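Local structure of leucine aminopeptidase 2 (Saccharomyces cerevisiae, 2XQ0) at residues A[452-455]-A[461-464]; A[398-403]-A[447-452]; A[4-9]-A[427-432]; A[356-361]-A[384-389]. The protein cleaves preferentially di- and tripeptides as a zinc-dependent aminopeptidase and also hydrolyses epoxides with low activity in vitro. All blocks are in the same frame, centred on the assembly; numbering follows the deposited sequence.

Overall arrangement
Contacts 1, 2 and 3 cluster around the short helix 451-456. Contacts 1 and 2 share E452, and their centres are about 9 Å apart. Contact 3 adds the N-terminal helix 4-9, and its centre is about 14 Å from that of contact 2. The two are joined by a salt bridge of 3.2 Å from E452 OE2 to R9 NH2 and by packing of W451 on L432. Contact 4 is nearest the active site. It shares helix 388-403 with contact 2, but their centres are about 21 Å apart. The side chain of T387 in contact 4 is about 8 Å from the bound bestatin and about 11 Å from the zinc ion.

Contact 1: residues A[452-455]-A[461-464]; sequences ETWL and PPRP
W454 lies with the benzene half of its indole against the ring of P461 and, at one side, that of P462. The closest approach is from W454 CZ3 to P461 CB, 3.4 Å. P461 CB also comes within 3.6 Å of W454 CH2, and P461 CG follows at 3.8 Å from W454 CZ3. The two side chains cross at about a right angle, with the proline oblique to the indole. P462 comes in over one face. Its CD sits 4.0 Å above the plane, displaced toward the rim and nearest to CZ2. P461 CB is on the same side of the indole. H399 of helix 388-403 meets the indole from the opposite side of its plane, displaced past the rim, the ring planes at about 25°. The first torsion of W454 (chi1 -80°) keeps CG beside the backbone N, and the ring then reaches out from the helix to the loop. W454 is on helix 451-456 of the M1 peptidase domain. The prolines belong to the loop that runs on to helix 469-484. The chain therefore folds back on itself here, with five residues between the two segments. With an alanine here the indole is gone, and a gap would probably open beside H399, with P461 and P462 losing the apolar surface they pack on. On the loop side, P461 also packs on W352 and L355 of helix 341-360. N395 and L396 of helix 388-403 touch W454. The side chain of P461 is about 11 Å from that of Y390, the catalytic proton donor.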
loop_
_atom_site.group_PDB
_atom_site.type_symbol
_atom_site.label_atom_id
_atom_site.label_comp_id
_atom_site.label_asym_id
_atom_site.label_seq_id
_atom_site.Cartn_x
_atom_site.Cartn_y
_atom_site.Cartn_z
ATOM N N GLU A 452 26.640 -5.196 -0.100
ATOM C CA GLU A 452 26.766 -4.254 1.006
ATOM C C GLU A 452 26.125 -2.916 0.688
ATOM O O GLU A 452 25.463 -2.319 1.533
ATOM C CB GLU A 452 28.249 -4.045 1.351
ATOM C CG GLU A 452 28.719 -4.815 2.568
ATOM C CD GLU A 452 28.209 -4.209 3.855
ATOM O OE1 GLU A 452 27.746 -3.052 3.818
ATOM O OE2 GLU A 452 28.271 -4.881 4.903
ATOM N N THR A 453 26.328 -2.443 -0.535
ATOM C CA THR A 453 25.768 -1.168 -0.941
ATOM C C THR A 453 24.260 -1.290 -1.127
ATOM O O THR A 453 23.495 -0.465 -0.624
ATOM C CB THR A 453 26.432 -0.645 -2.227
ATOM O OG1 THR A 453 27.791 -0.310 -1.939
ATOM C CG2 THR A 453 25.727 0.593 -2.736
ATOM N N TRP A 454 23.837 -2.334 -1.833
ATOM C CA TRP A 454 22.422 -2.533 -2.103
ATOM C C TRP A 454 21.609 -2.718 -0.824
ATOM O O TRP A 454 20.587 -2.071 -0.637
ATOM C CB TRP A 454 22.205 -3.729 -3.031
ATOM C CG TRP A 454 22.449 -3.423 -4.480
ATOM C CD1 TRP A 454 23.541 -3.776 -5.219
ATOM C CD2 TRP A 454 21.581 -2.699 -5.364
ATOM N NE1 TRP A 454 23.404 -3.322 -6.510
ATOM C CE2 TRP A 454 22.207 -2.664 -6.626
ATOM C CE3 TRP A 454 20.330 -2.093 -5.213
ATOM C CZ2 TRP A 454 21.631 -2.038 -7.728
ATOM C CZ3 TRP A 454 19.758 -1.479 -6.303
ATOM C CH2 TRP A 454 20.410 -1.450 -7.546
ATOM N N LEU A 455 22.059 -3.609 0.054
ATOM C CA LEU A 455 21.267 -3.943 1.229
ATOM C C LEU A 455 21.395 -2.979 2.421
ATOM O O LEU A 455 20.403 -2.704 3.110
ATOM C CB LEU A 455 21.539 -5.382 1.660
ATOM C CG LEU A 455 21.183 -6.466 0.643
ATOM C CD1 LEU A 455 21.439 -7.833 1.240
ATOM C CD2 LEU A 455 19.740 -6.359 0.183
ATOM N N PRO A 461 20.513 3.988 -5.255
ATOM C CA PRO A 461 21.437 2.988 -5.770
ATOM C C PRO A 461 21.975 3.428 -7.133
ATOM O O PRO A 461 21.580 4.472 -7.639
ATOM C CB PRO A 461 20.544 1.767 -5.923
ATOM C CG PRO A 461 19.200 2.327 -6.227
ATOM C CD PRO A 461 19.115 3.671 -5.581
ATOM N N PRO A 462 22.862 2.629 -7.739
ATOM C CA PRO A 462 23.321 2.983 -9.079
ATOM C C PRO A 462 22.146 3.043 -10.055
ATOM O O PRO A 462 21.250 2.201 -9.974
ATOM C CB PRO A 462 24.253 1.818 -9.443
ATOM C CG PRO A 462 24.742 1.307 -8.152
ATOM C CD PRO A 462 23.556 1.444 -7.211
ATOM N N ARG A 463 22.177 3.989 -10.988
ATOM C CA ARG A 463 21.030 4.222 -11.870
ATOM C C ARG A 463 21.032 3.327 -13.100
ATOM O O ARG A 463 21.995 3.302 -13.873
ATOM C CB ARG A 463 20.966 5.685 -12.313
ATOM C CG ARG A 463 19.721 5.993 -13.154
ATOM C CD ARG A 463 19.637 7.480 -13.424
ATOM N NE ARG A 463 20.698 7.899 -14.327
ATOM C CZ ARG A 463 21.032 9.167 -14.550
ATOM N NH1 ARG A 463 20.412 10.139 -13.897
ATOM N NH2 ARG A 463 22.003 9.457 -15.408
ATOM N N PRO A 464 19.939 2.595 -13.309
ATOM C CA PRO A 464 19.916 1.734 -14.493
ATOM C C PRO A 464 19.653 2.523 -15.774
ATOM O O PRO A 464 19.332 3.707 -15.715
ATOM C CB PRO A 464 18.753 0.786 -14.206
ATOM C CG PRO A 464 17.855 1.564 -13.284
ATOM C CD PRO A 464 18.713 2.499 -12.489
#

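Contact 2: residues A[398-403]-A[447-452]; sequences FHLETI and DSVDWE
I403 and V449 are pressed together more tightly than usual, with I403 CD1 3.4 Å from V449 CG2. The I403 side chain takes an uncommon course to get there. Its CG1 stands between the backbone N and the carbonyl carbon (chi1 75°), the crowded position, and CD1 extends onward to the valine. L400, one turn earlier on helix 388-403, brings CD2 to the same methyl, V449 CG2, at 4.0 Å. That L400 methyl also lies 3.9 Å from W451 CH2, at the far end of the indole. Each of the three pairs crosses at about a right angle. V449 has a second role through its other branch. CG1 sits 3.4 Å above the W451 plane, over its centre, so valine and indole present one joint surface to the helix. D450, between them, is the centre of an inverse gamma turn and the N-cap of helix 451-456. L435 of helix 428-438 packs on both L400 and W451. W451 NE1 is turned away from the leucine and bonds to L446 O. The touching groups are all carbon, and the indole N-H is satisfied elsewhere. The join between helix 388-403 and the turn leading into helix 451-456 rests on shape and burial.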
loop_
_atom_site.group_PDB
_atom_site.type_symbol
_atom_site.label_atom_id
_atom_site.label_comp_id
_atom_site.label_asym_id
_atom_site.label_seq_id
_atom_site.Cartn_x
_atom_site.Cartn_y
_atom_site.Cartn_z
ATOM N N PHE A 398 15.589 -5.840 -10.477
ATOM C CA PHE A 398 15.793 -5.533 -11.877
ATOM C C PHE A 398 17.282 -5.706 -12.268
ATOM O O PHE A 398 17.605 -6.159 -13.374
ATOM C CB PHE A 398 15.304 -4.110 -12.184
ATOM C CG PHE A 398 15.364 -3.759 -13.654
ATOM C CD1 PHE A 398 14.486 -4.341 -14.553
ATOM C CD2 PHE A 398 16.310 -2.862 -14.134
ATOM C CE1 PHE A 398 14.549 -4.039 -15.922
ATOM C CE2 PHE A 398 16.372 -2.551 -15.493
ATOM C CZ PHE A 398 15.484 -3.148 -16.386
ATOM N N HIS A 399 18.175 -5.334 -11.354
ATOM C CA HIS A 399 19.614 -5.514 -11.546
ATOM C C HIS A 399 19.959 -6.998 -11.651
ATOM O O HIS A 399 20.693 -7.419 -12.545
ATOM C CB HIS A 399 20.378 -4.877 -10.382
ATOM C CG HIS A 399 21.868 -5.008 -10.489
ATOM N ND1 HIS A 399 22.585 -4.481 -11.541
ATOM C CD2 HIS A 399 22.770 -5.602 -9.679
ATOM C CE1 HIS A 399 23.867 -4.751 -11.375
ATOM N NE2 HIS A 399 24.008 -5.429 -10.251
ATOM N N LEU A 400 19.399 -7.786 -10.739
ATOM C CA LEU A 400 19.598 -9.227 -10.715
ATOM C C LEU A 400 19.061 -9.887 -11.982
ATOM O O LEU A 400 19.723 -10.735 -12.574
ATOM C CB LEU A 400 18.922 -9.823 -9.477
ATOM C CG LEU A 400 19.623 -9.494 -8.153
ATOM C CD1 LEU A 400 18.888 -10.113 -6.955
ATOM C CD2 LEU A 400 21.088 -9.929 -8.171
ATOM N N GLU A 401 17.846 -9.512 -12.379
ATOM C CA GLU A 401 17.282 -9.950 -13.652
ATOM C C GLU A 401 18.295 -9.741 -14.775
ATOM O O GLU A 401 18.553 -10.637 -15.572
ATOM C CB GLU A 401 16.006 -9.152 -13.965
ATOM C CG GLU A 401 15.357 -9.500 -15.290
ATOM C CD GLU A 401 14.263 -8.518 -15.707
ATOM O OE1 GLU A 401 13.282 -8.326 -14.939
ATOM O OE2 GLU A 401 14.376 -7.956 -16.827
ATOM N N THR A 402 18.851 -8.538 -14.840
ATOM C CA THR A 402 19.776 -8.161 -15.906
ATOM C C THR A 402 21.066 -8.979 -15.907
ATOM O O THR A 402 21.412 -9.623 -16.908
ATOM C CB THR A 402 20.161 -6.678 -15.789
ATOM O OG1 THR A 402 18.986 -5.868 -15.879
ATOM C CG2 THR A 402 21.131 -6.292 -16.889
ATOM N N ILE A 403 21.783 -8.954 -14.791
ATOM C CA ILE A 403 23.105 -9.571 -14.740
ATOM C C ILE A 403 23.045 -11.091 -14.814
ATOM O O ILE A 403 24.027 -11.743 -15.164
ATOM C CB ILE A 403 23.880 -9.159 -13.480
ATOM C CG1 ILE A 403 23.327 -9.877 -12.247
ATOM C CG2 ILE A 403 23.834 -7.651 -13.302
ATOM C CD1 ILE A 403 23.969 -9.413 -10.952
ATOM N N ASP A 447 28.563 -13.009 -6.841
ATOM C CA ASP A 447 29.610 -12.494 -5.957
ATOM C C ASP A 447 30.109 -11.111 -6.396
ATOM O O ASP A 447 30.735 -10.394 -5.619
ATOM C CB ASP A 447 30.782 -13.483 -5.850
ATOM C CG ASP A 447 30.465 -14.683 -4.956
ATOM O OD1 ASP A 447 29.612 -14.559 -4.044
ATOM O OD2 ASP A 447 31.079 -15.752 -5.161
ATOM N N SER A 448 29.817 -10.730 -7.635
ATOM C CA SER A 448 30.169 -9.399 -8.117
ATOM C C SER A 448 29.158 -8.335 -7.681
ATOM O O SER A 448 29.452 -7.141 -7.742
ATOM C CB SER A 448 30.321 -9.386 -9.638
ATOM O OG SER A 448 29.084 -9.119 -10.279
ATOM N N VAL A 449 27.968 -8.763 -7.260
ATOM C CA VAL A 449 26.957 -7.836 -6.754
ATOM C C VAL A 449 27.453 -7.204 -5.456
ATOM O O VAL A 449 27.816 -7.913 -4.522
ATOM C CB VAL A 449 25.613 -8.557 -6.460
ATOM C CG1 VAL A 449 24.643 -7.620 -5.736
ATOM C CG2 VAL A 449 24.989 -9.084 -7.741
ATOM N N ASP A 450 27.485 -5.876 -5.393
ATOM C CA ASP A 450 27.888 -5.210 -4.157
ATOM C C ASP A 450 26.745 -5.298 -3.132
ATOM O O ASP A 450 25.995 -4.335 -2.933
ATOM C CB ASP A 450 28.235 -3.756 -4.448
ATOM C CG ASP A 450 28.807 -3.027 -3.239
ATOM O OD1 ASP A 450 28.984 -3.647 -2.157
ATOM O OD2 ASP A 450 29.082 -1.815 -3.389
ATOM N N TRP A 451 26.622 -6.453 -2.485
ATOM C CA TRP A 451 25.502 -6.701 -1.591
ATOM C C TRP A 451 25.465 -5.680 -0.474
ATOM O O TRP A 451 24.396 -5.318 0.020
ATOM C CB TRP A 451 25.554 -8.127 -1.042
ATOM C CG TRP A 451 25.300 -9.151 -2.107
ATOM C CD1 TRP A 451 26.212 -10.000 -2.660
ATOM C CD2 TRP A 451 24.056 -9.417 -2.768
ATOM N NE1 TRP A 451 25.613 -10.784 -3.617
ATOM C CE2 TRP A 451 24.290 -10.445 -3.703
ATOM C CE3 TRP A 451 22.767 -8.881 -2.664
ATOM C CZ2 TRP A 451 23.284 -10.957 -4.519
ATOM C CZ3 TRP A 451 21.775 -9.389 -3.474
ATOM C CH2 TRP A 451 22.037 -10.417 -4.391
ATOM N N GLU A 452 26.640 -5.196 -0.100
ATOM C CA GLU A 452 26.766 -4.254 1.006
ATOM C C GLU A 452 26.125 -2.916 0.688
ATOM O O GLU A 452 25.463 -2.319 1.533
ATOM C CB GLU A 452 28.249 -4.045 1.351
ATOM C CG GLU A 452 28.719 -4.815 2.568
ATOM C CD GLU A 452 28.209 -4.209 3.855
ATOM O OE1 GLU A 452 27.746 -3.052 3.818
ATOM O OE2 GLU A 452 28.271 -4.881 4.903
#

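Contact 3: residues A[4-9]-A[427-432]; sequences LSIEQR and DTFQFL
Helix 4-9, at the N-terminus, packs on the capped start of helix 428-438, mainly through I6 and F429. The short axes run at 142°, closer to antiparallel, and approach to 10.9 Å. I6 CG2 meets the edge of the F429 ring, near its plane, 4.0 Å from F429 CD1. The same methyl rests on L432 CD1 at 3.9 Å. It can serve both partners because it stands opposite the backbone N, while CG1 takes the place beside N (chi1 -65°). Further along the ring, R9 O lies 3.8 Å from F429 CZ, and R9 CB is 4.2 Å from CE1. The contact ties the first residues of the chain to the peptidase domain, 418 residues later. A capping box begins the second helix. Q430 N donates to D427 OD1 at 3.0 Å, and D427 N donates to Q430 OE1 at 2.9 Å. D427 OD2 lies at the F429 ring edge, in its plane, and accepts from S14 OG and E16 N. Replacing F429 with a serine would probably leave I6 CG2 and the R9 backbone facing a gap. The R9 guanidinium leads away to a salt bridge with E452 and a cation-pi contact with Y456.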
loop_
_atom_site.group_PDB
_atom_site.type_symbol
_atom_site.label_atom_id
_atom_site.label_comp_id
_atom_site.label_asym_id
_atom_site.label_seq_id
_atom_site.Cartn_x
_atom_site.Cartn_y
_atom_site.Cartn_z
ATOM N N LEU A 4 30.831 -12.822 2.792
ATOM C CA LEU A 4 31.193 -12.682 4.209
ATOM C C LEU A 4 30.413 -11.638 5.027
ATOM O O LEU A 4 29.861 -11.974 6.072
ATOM C CB LEU A 4 32.700 -12.424 4.352
ATOM C CG LEU A 4 33.665 -13.550 3.964
ATOM C CD1 LEU A 4 33.463 -13.989 2.515
ATOM C CD2 LEU A 4 35.113 -13.125 4.193
ATOM N N SER A 5 30.389 -10.381 4.590
ATOM C CA SER A 5 29.698 -9.347 5.369
ATOM C C SER A 5 28.211 -9.653 5.575
ATOM O O SER A 5 27.636 -9.300 6.604
ATOM C CB SER A 5 29.846 -7.966 4.740
ATOM O OG SER A 5 28.812 -7.120 5.216
ATOM N N ILE A 6 27.596 -10.289 4.584
ATOM C CA ILE A 6 26.252 -10.840 4.739
ATOM C C ILE A 6 26.243 -11.918 5.828
ATOM O O ILE A 6 25.538 -11.798 6.832
ATOM C CB ILE A 6 25.760 -11.455 3.422
ATOM C CG1 ILE A 6 25.600 -10.363 2.358
ATOM C CG2 ILE A 6 24.462 -12.228 3.643
ATOM C CD1 ILE A 6 24.873 -9.135 2.860
ATOM N N GLU A 7 27.028 -12.972 5.606
ATOM C CA GLU A 7 27.284 -14.003 6.610
ATOM C C GLU A 7 27.412 -13.344 7.978
ATOM O O GLU A 7 26.830 -13.811 8.949
ATOM C CB GLU A 7 28.569 -14.767 6.258
ATOM C CG GLU A 7 28.855 -16.026 7.097
ATOM C CD GLU A 7 30.281 -16.575 6.909
ATOM O OE1 GLU A 7 30.467 -17.569 6.167
ATOM O OE2 GLU A 7 31.216 -16.017 7.521
ATOM N N GLN A 8 28.158 -12.243 8.043
ATOM C CA GLN A 8 28.426 -11.540 9.300
ATOM C C GLN A 8 27.194 -10.886 9.960
ATOM O O GLN A 8 27.106 -10.819 11.189
ATOM C CB GLN A 8 29.507 -10.476 9.088
ATOM C CG GLN A 8 30.937 -10.998 9.163
ATOM C CD GLN A 8 31.962 -9.941 8.785
ATOM O OE1 GLN A 8 31.609 -8.866 8.295
ATOM N NE2 GLN A 8 33.240 -10.245 9.006
ATOM N N ARG A 9 26.263 -10.398 9.151
ATOM C CA ARG A 9 25.091 -9.687 9.668
ATOM C C ARG A 9 23.951 -10.629 10.013
ATOM O O ARG A 9 23.041 -10.284 10.762
ATOM C CB ARG A 9 24.597 -8.661 8.652
ATOM C CG ARG A 9 25.569 -7.539 8.400
ATOM C CD ARG A 9 24.830 -6.271 8.032
ATOM N NE ARG A 9 25.721 -5.308 7.394
ATOM C CZ ARG A 9 25.719 -4.006 7.652
ATOM N NH1 ARG A 9 24.868 -3.510 8.545
ATOM N NH2 ARG A 9 26.571 -3.206 7.016
ATOM N N ASP A 427 13.396 -13.962 5.930
ATOM C CA ASP A 427 14.214 -12.761 5.981
ATOM C C ASP A 427 15.095 -12.649 4.725
ATOM O O ASP A 427 15.108 -13.532 3.872
ATOM C CB ASP A 427 15.004 -12.661 7.310
ATOM C CG ASP A 427 16.019 -13.778 7.485
ATOM O OD1 ASP A 427 16.530 -14.263 6.466
ATOM O OD2 ASP A 427 16.327 -14.163 8.642
ATOM N N THR A 428 15.782 -11.528 4.585
ATOM C CA THR A 428 16.598 -11.276 3.416
ATOM C C THR A 428 17.682 -12.341 3.261
ATOM O O THR A 428 18.049 -12.716 2.152
ATOM C CB THR A 428 17.294 -9.936 3.593
ATOM O OG1 THR A 428 16.302 -8.912 3.704
ATOM C CG2 THR A 428 18.213 -9.649 2.432
ATOM N N PHE A 429 18.202 -12.817 4.387
ATOM C CA PHE A 429 19.310 -13.756 4.351
ATOM C C PHE A 429 18.868 -15.062 3.720
ATOM O O PHE A 429 19.614 -15.662 2.947
ATOM C CB PHE A 429 19.882 -13.956 5.757
ATOM C CG PHE A 429 20.204 -12.667 6.449
ATOM C CD1 PHE A 429 21.292 -11.911 6.042
ATOM C CD2 PHE A 429 19.393 -12.181 7.460
ATOM C CE1 PHE A 429 21.578 -10.710 6.648
ATOM C CE2 PHE A 429 19.676 -10.973 8.082
ATOM C CZ PHE A 429 20.770 -10.240 7.676
ATOM N N GLN A 430 17.638 -15.481 4.011
ATOM C CA GLN A 430 17.100 -16.697 3.410
ATOM C C GLN A 430 16.847 -16.479 1.909
ATOM O O GLN A 430 17.012 -17.391 1.093
ATOM C CB GLN A 430 15.813 -17.120 4.124
ATOM C CG GLN A 430 15.992 -17.445 5.616
ATOM C CD GLN A 430 14.664 -17.638 6.307
ATOM O OE1 GLN A 430 14.024 -16.673 6.717
ATOM N NE2 GLN A 430 14.223 -18.891 6.417
ATOM N N PHE A 431 16.440 -15.266 1.548
ATOM C CA PHE A 431 16.291 -14.910 0.139
ATOM C C PHE A 431 17.636 -15.134 -0.554
ATOM O O PHE A 431 17.706 -15.808 -1.576
ATOM C CB PHE A 431 15.829 -13.455 -0.017
ATOM C CG PHE A 431 16.061 -12.878 -1.404
ATOM C CD1 PHE A 431 15.275 -13.263 -2.471
ATOM C CD2 PHE A 431 17.052 -11.937 -1.621
ATOM C CE1 PHE A 431 15.474 -12.729 -3.749
ATOM C CE2 PHE A 431 17.264 -11.398 -2.889
ATOM C CZ PHE A 431 16.473 -11.802 -3.957
ATOM N N LEU A 432 18.706 -14.594 0.024
ATOM C CA LEU A 432 20.040 -14.702 -0.590
ATOM C C LEU A 432 20.550 -16.137 -0.700
ATOM O O LEU A 432 21.083 -16.510 -1.729
ATOM C CB LEU A 432 21.071 -13.841 0.147
ATOM C CG LEU A 432 20.753 -12.339 0.122
ATOM C CD1 LEU A 432 21.628 -11.581 1.101
ATOM C CD2 LEU A 432 20.896 -11.768 -1.273
#

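Contact 4: residues A[356-361]-A[384-389]; sequences QNSIDS and AFSTVP
S358 and T387 make the one polar link across this contact. T387 N donates to S358 OG at 3.4 Å. The bond is weak for its length, although fairly straight at 158°. OG reaches it because it stands opposite the S358 backbone N (chi1 171°). Other polar bonds stay within each segment. S386 OG accepts from V388 N at 3.0 Å, closing an ST turn just ahead of helix 388-403. For this the hydroxyl sits between the S386 backbone N and carbonyl carbon (chi1 69°). On helix 341-360, Q356 NE2 donates to D360 OD1 from above the carboxylate plane. S361 OG donates to S358 O, also from above the carbonyl plane, where the helix ends.

Van der Waals contacts lie beside the weak bond. S358 CB is 3.4 Å from T387 OG1 and 3.6 Å from T387 CB, so the two small side chains sit closely against each other. S358 OG also lies 3.6 Å from S386 CB. D354, on helix 341-360, touches T387 as well.

The apolar part is a single pair. I359 CG1 meets V388 CG2 at 4.0 Å, the side chains crossing at about a right angle. M460 packs on I359, and L355 packs on V388.

Beside this contact lies the active site. F385 touches the bound bestatin and meets the ring of F320. The side chain of T387 is about 5 Å from that of Y390, the proton donor. The contact joins helix 341-360 to the turn that leads into the tyrosine-bearing helix of this M1 zinc aminopeptidase site.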
loop_
_atom_site.group_PDB
_atom_site.type_symbol
_atom_site.label_atom_id
_atom_site.label_comp_id
_atom_site.label_asym_id
_atom_site.label_seq_id
_atom_site.Cartn_x
_atom_site.Cartn_y
_atom_site.Cartn_z
ATOM N N GLN A 356 13.841 9.259 -5.584
ATOM C CA GLN A 356 14.675 10.441 -5.363
ATOM C C GLN A 356 13.996 11.421 -4.444
ATOM O O GLN A 356 14.602 11.911 -3.495
ATOM C CB GLN A 356 14.998 11.134 -6.686
ATOM C CG GLN A 356 15.950 12.296 -6.551
ATOM C CD GLN A 356 17.352 11.851 -6.201
ATOM O OE1 GLN A 356 18.077 11.336 -7.047
ATOM N NE2 GLN A 356 17.744 12.051 -4.945
ATOM N N ASN A 357 12.739 11.726 -4.732
ATOM C CA ASN A 357 12.005 12.673 -3.920
ATOM C C ASN A 357 11.884 12.196 -2.480
ATOM O O ASN A 357 12.029 12.968 -1.543
ATOM C CB ASN A 357 10.618 12.917 -4.520
ATOM C CG ASN A 357 10.682 13.557 -5.892
ATOM O OD1 ASN A 357 11.695 14.152 -6.265
ATOM N ND2 ASN A 357 9.600 13.445 -6.651
ATOM N N SER A 358 11.618 10.909 -2.314
ATOM C CA SER A 358 11.425 10.334 -0.992
ATOM C C SER A 358 12.691 10.431 -0.145
ATOM O O SER A 358 12.635 10.742 1.047
ATOM C CB SER A 358 10.968 8.881 -1.127
ATOM O OG SER A 358 10.969 8.237 0.129
ATOM N N ILE A 359 13.837 10.176 -0.762
ATOM C CA ILE A 359 15.103 10.237 -0.056
ATOM C C ILE A 359 15.517 11.696 0.181
ATOM O O ILE A 359 16.027 12.033 1.250
ATOM C CB ILE A 359 16.215 9.486 -0.813
ATOM C CG1 ILE A 359 15.951 7.973 -0.797
ATOM C CG2 ILE A 359 17.566 9.786 -0.197
ATOM C CD1 ILE A 359 16.951 7.182 -1.604
ATOM N N ASP A 360 15.284 12.554 -0.812
ATOM C CA ASP A 360 15.578 13.989 -0.678
ATOM C C ASP A 360 14.734 14.648 0.419
ATOM O O ASP A 360 15.172 15.596 1.069
ATOM C CB ASP A 360 15.345 14.730 -2.006
ATOM C CG ASP A 360 16.427 14.451 -3.031
ATOM O OD1 ASP A 360 17.368 13.697 -2.711
ATOM O OD2 ASP A 360 16.345 14.992 -4.157
ATOM N N SER A 361 13.518 14.157 0.614
ATOM C CA SER A 361 12.603 14.760 1.571
ATOM C C SER A 361 12.801 14.144 2.947
ATOM O O SER A 361 12.133 14.506 3.916
ATOM C CB SER A 361 11.158 14.553 1.120
ATOM O OG SER A 361 10.657 13.314 1.606
ATOM N N ALA A 384 9.485 3.726 9.035
ATOM C CA ALA A 384 10.412 3.146 8.073
ATOM C C ALA A 384 9.762 2.932 6.720
ATOM O O ALA A 384 10.416 2.499 5.778
ATOM C CB ALA A 384 10.943 1.832 8.589
ATOM N N PHE A 385 8.468 3.209 6.623
ATOM C CA PHE A 385 7.803 3.079 5.337
ATOM C C PHE A 385 8.049 4.343 4.523
ATOM O O PHE A 385 7.859 5.474 4.986
ATOM C CB PHE A 385 6.314 2.743 5.488
ATOM C CG PHE A 385 6.065 1.463 6.245
ATOM C CD1 PHE A 385 6.913 0.374 6.085
ATOM C CD2 PHE A 385 5.002 1.348 7.120
ATOM C CE1 PHE A 385 6.698 -0.804 6.782
ATOM C CE2 PHE A 385 4.786 0.170 7.820
ATOM C CZ PHE A 385 5.630 -0.904 7.647
ATOM N N SER A 386 8.544 4.129 3.318
ATOM C CA SER A 386 8.836 5.204 2.403
ATOM C C SER A 386 8.835 4.537 1.059
ATOM O O SER A 386 8.462 3.375 0.935
ATOM C CB SER A 386 10.226 5.771 2.674
ATOM O OG SER A 386 11.229 4.824 2.325
ATOM N N THR A 387 9.302 5.257 0.054
ATOM C CA THR A 387 9.434 4.687 -1.272
ATOM C C THR A 387 10.618 3.716 -1.395
ATOM O O THR A 387 10.680 2.924 -2.335
ATOM C CB THR A 387 9.570 5.804 -2.297
ATOM O OG1 THR A 387 8.483 6.732 -2.119
ATOM C CG2 THR A 387 9.550 5.231 -3.696
ATOM N N VAL A 388 11.544 3.754 -0.438
ATOM C CA VAL A 388 12.762 2.929 -0.534
ATOM C C VAL A 388 12.524 1.418 -0.697
ATOM O O VAL A 388 13.091 0.801 -1.594
ATOM C CB VAL A 388 13.713 3.201 0.655
ATOM C CG1 VAL A 388 14.875 2.201 0.662
ATOM C CG2 VAL A 388 14.227 4.628 0.578
ATOM N N PRO A 389 11.686 0.808 0.164
ATOM C CA PRO A 389 11.522 -0.643 -0.029
ATOM C C PRO A 389 10.915 -0.978 -1.385
ATOM O O PRO A 389 11.246 -2.014 -1.974
ATOM C CB PRO A 389 10.568 -1.062 1.110
ATOM C CG PRO A 389 9.997 0.233 1.664
ATOM C CD PRO A 389 11.084 1.268 1.427
#